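Local atomic coordinates of PlyP35 (Listeria phage P35, PDB entry 6S3Y), a protein that probably targets a phage endolysin to the Listeria cell wall, this chain being the wall-binding part of the enzyme. Residues N83-C88 with F99-R104. Numbering follows the deposited sequence.
Sequences NAHAFC and FINLKR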
loop_
_atom_site.group_PDB
_atom_site.type_symbol
_atom_site.label_atom_id
_atom_site.label_comp_id
_atom_site.label_asym_id
_atom_site.label_seq_id
_atom_site.Cartn_x
_atom_site.Cartn_y
_atom_site.Cartn_z
ATOM N N ASN A 83 3.601 -0.824 -9.683
ATOM C CA ASN A 83 4.607 -1.691 -9.012
ATOM C C ASN A 83 4.063 -2.065 -7.633
ATOM O O ASN A 83 4.115 -1.225 -6.713
ATOM C CB ASN A 83 5.955 -0.970 -8.965
ATOM C CG ASN A 83 7.007 -1.757 -8.230
ATOM O OD1 ASN A 83 7.361 -2.841 -8.650
ATOM N ND2 ASN A 83 7.495 -1.241 -7.118
ATOM N N ALA A 84 3.505 -3.248 -7.509
ATOM C CA ALA A 84 2.881 -3.754 -6.273
ATOM C C ALA A 84 3.951 -3.987 -5.192
ATOM O O ALA A 84 4.928 -4.645 -5.471
ATOM C CB ALA A 84 2.064 -4.988 -6.558
ATOM N N HIS A 85 3.693 -3.489 -3.992
ATOM C CA HIS A 85 4.466 -3.791 -2.747
ATOM C C HIS A 85 3.689 -3.213 -1.576
ATOM O O HIS A 85 2.747 -2.419 -1.805
ATOM C CB HIS A 85 5.907 -3.262 -2.801
ATOM C CG HIS A 85 6.063 -1.810 -2.487
ATOM N ND1 HIS A 85 6.309 -0.870 -3.476
ATOM C CD2 HIS A 85 5.998 -1.115 -1.316
ATOM C CE1 HIS A 85 6.433 0.326 -2.930
ATOM N NE2 HIS A 85 6.232 0.200 -1.619
ATOM N N ALA A 86 4.033 -3.619 -0.371
ATOM C CA ALA A 86 3.398 -3.099 0.854
ATOM C C ALA A 86 4.484 -2.491 1.739
ATOM O O ALA A 86 5.664 -2.362 1.292
ATOM C CB ALA A 86 2.631 -4.209 1.518
ATOM N N PHE A 87 4.133 -2.146 2.966
ATOM C CA PHE A 87 5.046 -1.559 3.962
ATOM C C PHE A 87 4.707 -2.159 5.319
ATOM O O PHE A 87 3.526 -2.532 5.526
ATOM C CB PHE A 87 4.882 -0.049 4.055
ATOM C CG PHE A 87 5.550 0.768 2.981
ATOM C CD1 PHE A 87 6.903 0.649 2.735
ATOM C CD2 PHE A 87 4.823 1.705 2.262
ATOM C CE1 PHE A 87 7.521 1.441 1.786
ATOM C CE2 PHE A 87 5.449 2.504 1.315
ATOM C CZ PHE A 87 6.794 2.368 1.064
ATOM N N CYS A 88 5.688 -2.191 6.230
ATOM C CA CYS A 88 5.404 -2.216 7.688
ATOM C C CYS A 88 6.194 -1.090 8.346
ATOM O O CYS A 88 7.261 -0.653 7.796
ATOM C CB CYS A 88 5.693 -3.576 8.308
ATOM S SG CYS A 88 7.383 -4.147 8.017
ATOM N N PHE A 99 10.558 2.245 8.373
ATOM C CA PHE A 99 9.579 1.436 7.622
ATOM C C PHE A 99 10.352 0.537 6.664
ATOM O O PHE A 99 11.454 0.910 6.244
ATOM C CB PHE A 99 8.541 2.337 6.952
ATOM C CG PHE A 99 9.080 3.279 5.904
ATOM C CD1 PHE A 99 9.269 2.849 4.592
ATOM C CD2 PHE A 99 9.421 4.583 6.212
ATOM C CE1 PHE A 99 9.721 3.736 3.620
ATOM C CE2 PHE A 99 9.919 5.451 5.252
ATOM C CZ PHE A 99 10.041 5.034 3.947
ATOM N N ILE A 100 9.757 -0.607 6.354
ATOM C CA ILE A 100 10.349 -1.647 5.460
ATOM C C ILE A 100 9.393 -1.850 4.282
ATOM O O ILE A 100 8.197 -2.057 4.518
ATOM C CB ILE A 100 10.595 -2.944 6.246
ATOM C CG1 ILE A 100 11.516 -2.701 7.463
ATOM C CG2 ILE A 100 11.129 -4.022 5.327
ATOM C CD1 ILE A 100 11.581 -3.884 8.426
ATOM N N ASN A 101 9.945 -1.797 3.073
ATOM C CA ASN A 101 9.272 -2.170 1.807
ATOM C C ASN A 101 9.116 -3.697 1.813
ATOM O O ASN A 101 10.153 -4.379 1.798
ATOM C CB ASN A 101 10.060 -1.645 0.603
ATOM C CG ASN A 101 9.386 -1.968 -0.718
ATOM O OD1 ASN A 101 8.953 -3.097 -0.912
ATOM N ND2 ASN A 101 9.289 -1.004 -1.632
ATOM N N LEU A 102 7.889 -4.215 1.903
ATOM C CA LEU A 102 7.612 -5.663 1.795
ATOM C C LEU A 102 7.257 -6.006 0.336
ATOM O O LEU A 102 6.259 -5.471 -0.194
ATOM C CB LEU A 102 6.488 -6.030 2.754
ATOM C CG LEU A 102 6.772 -5.736 4.226
ATOM C CD1 LEU A 102 5.567 -6.061 5.109
ATOM C CD2 LEU A 102 7.966 -6.535 4.708
ATOM N N LYS A 103 8.029 -6.896 -0.277
ATOM C CA LYS A 103 7.847 -7.333 -1.688
ATOM C C LYS A 103 6.458 -7.931 -1.851
ATOM O O LYS A 103 5.947 -8.573 -0.893
ATOM C CB LYS A 103 8.954 -8.321 -2.099
ATOM C CG LYS A 103 9.683 -7.980 -3.368
ATOM C CD LYS A 103 10.505 -9.141 -3.954
ATOM C CE LYS A 103 11.276 -8.649 -5.156
ATOM N NZ LYS A 103 10.398 -8.328 -6.312
ATOM N N ARG A 104 5.829 -7.715 -3.009
ATOM C CA ARG A 104 4.563 -8.432 -3.326
ATOM C C ARG A 104 4.795 -9.925 -3.070
ATOM O O ARG A 104 5.841 -10.401 -3.451
ATOM C CB ARG A 104 4.114 -8.156 -4.762
ATOM C CG ARG A 104 5.135 -8.545 -5.815
ATOM C CD ARG A 104 4.713 -7.884 -7.129
ATOM N NE ARG A 104 4.819 -8.840 -8.249
ATOM C CZ ARG A 104 5.803 -8.875 -9.085
ATOM N NH1 ARG A 104 6.767 -7.959 -9.029
ATOM N NH2 ARG A 104 5.800 -9.782 -10.034
HETATM O O HOH W 1 7.370 -6.146 -4.755
#
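Phe99 turns the edge of its ring toward the face of Phe87, an offset edge-to-face (T-shaped) pair with the ring centroids 5.2 Å apart and the planes at 83°. The two side chains lie side by side and point the same way, and the nearest approach is Phe87 CE1 to Phe99 CD1 at 3.6 Å. Phe87 CG lies beside its own backbone N, anti to the carbonyl carbon. Next along this face, Asn101 crosses His85 at about a right angle. The amide is spread over the imidazole, the planes 31° apart, with ND2 of Asn101 over the ring centre and 3.2 Å above the ring plane of His85. Asn101 CG is anti to the backbone N (chi1 -178°), which carries the amide toward that ring.

The other face of the hairpin is apolar: Cys88 SG touches both Ile100 CB and Leu102 CD1, each at 3.9 Å, while Ala86 CB and Leu102 CB lie next to each other, 4.4 Å apart. Beneath these side chains the antiparallel strands are joined by two pairs of backbone hydrogen bonds, Ala86 with Leu102 and Cys88 with Ile100; the bond from Ala86 N to Leu102 O is nearly straight. Farther along, a water bridges the two segments: it accepts from Arg104 N. The same water donates to Ala84 O. Beside it, Arg104 CD packs 4.0 Å from Ala84 CB.

Both segments fall within the second of two cell-wall-binding family regions of the SH3 clan. Tyr63 and Trp89 extend the aromatic cluster around Phe87, and His85 touches Ser65 and Met66. On the opposite face, Ile10 of strand 6-17, Leu120 of strand 117-121, and Phe129 and Ile131 of strand 128-132 cover Ala86, Cys88, Ile100 and Leu102, packing the hairpin against these three strands.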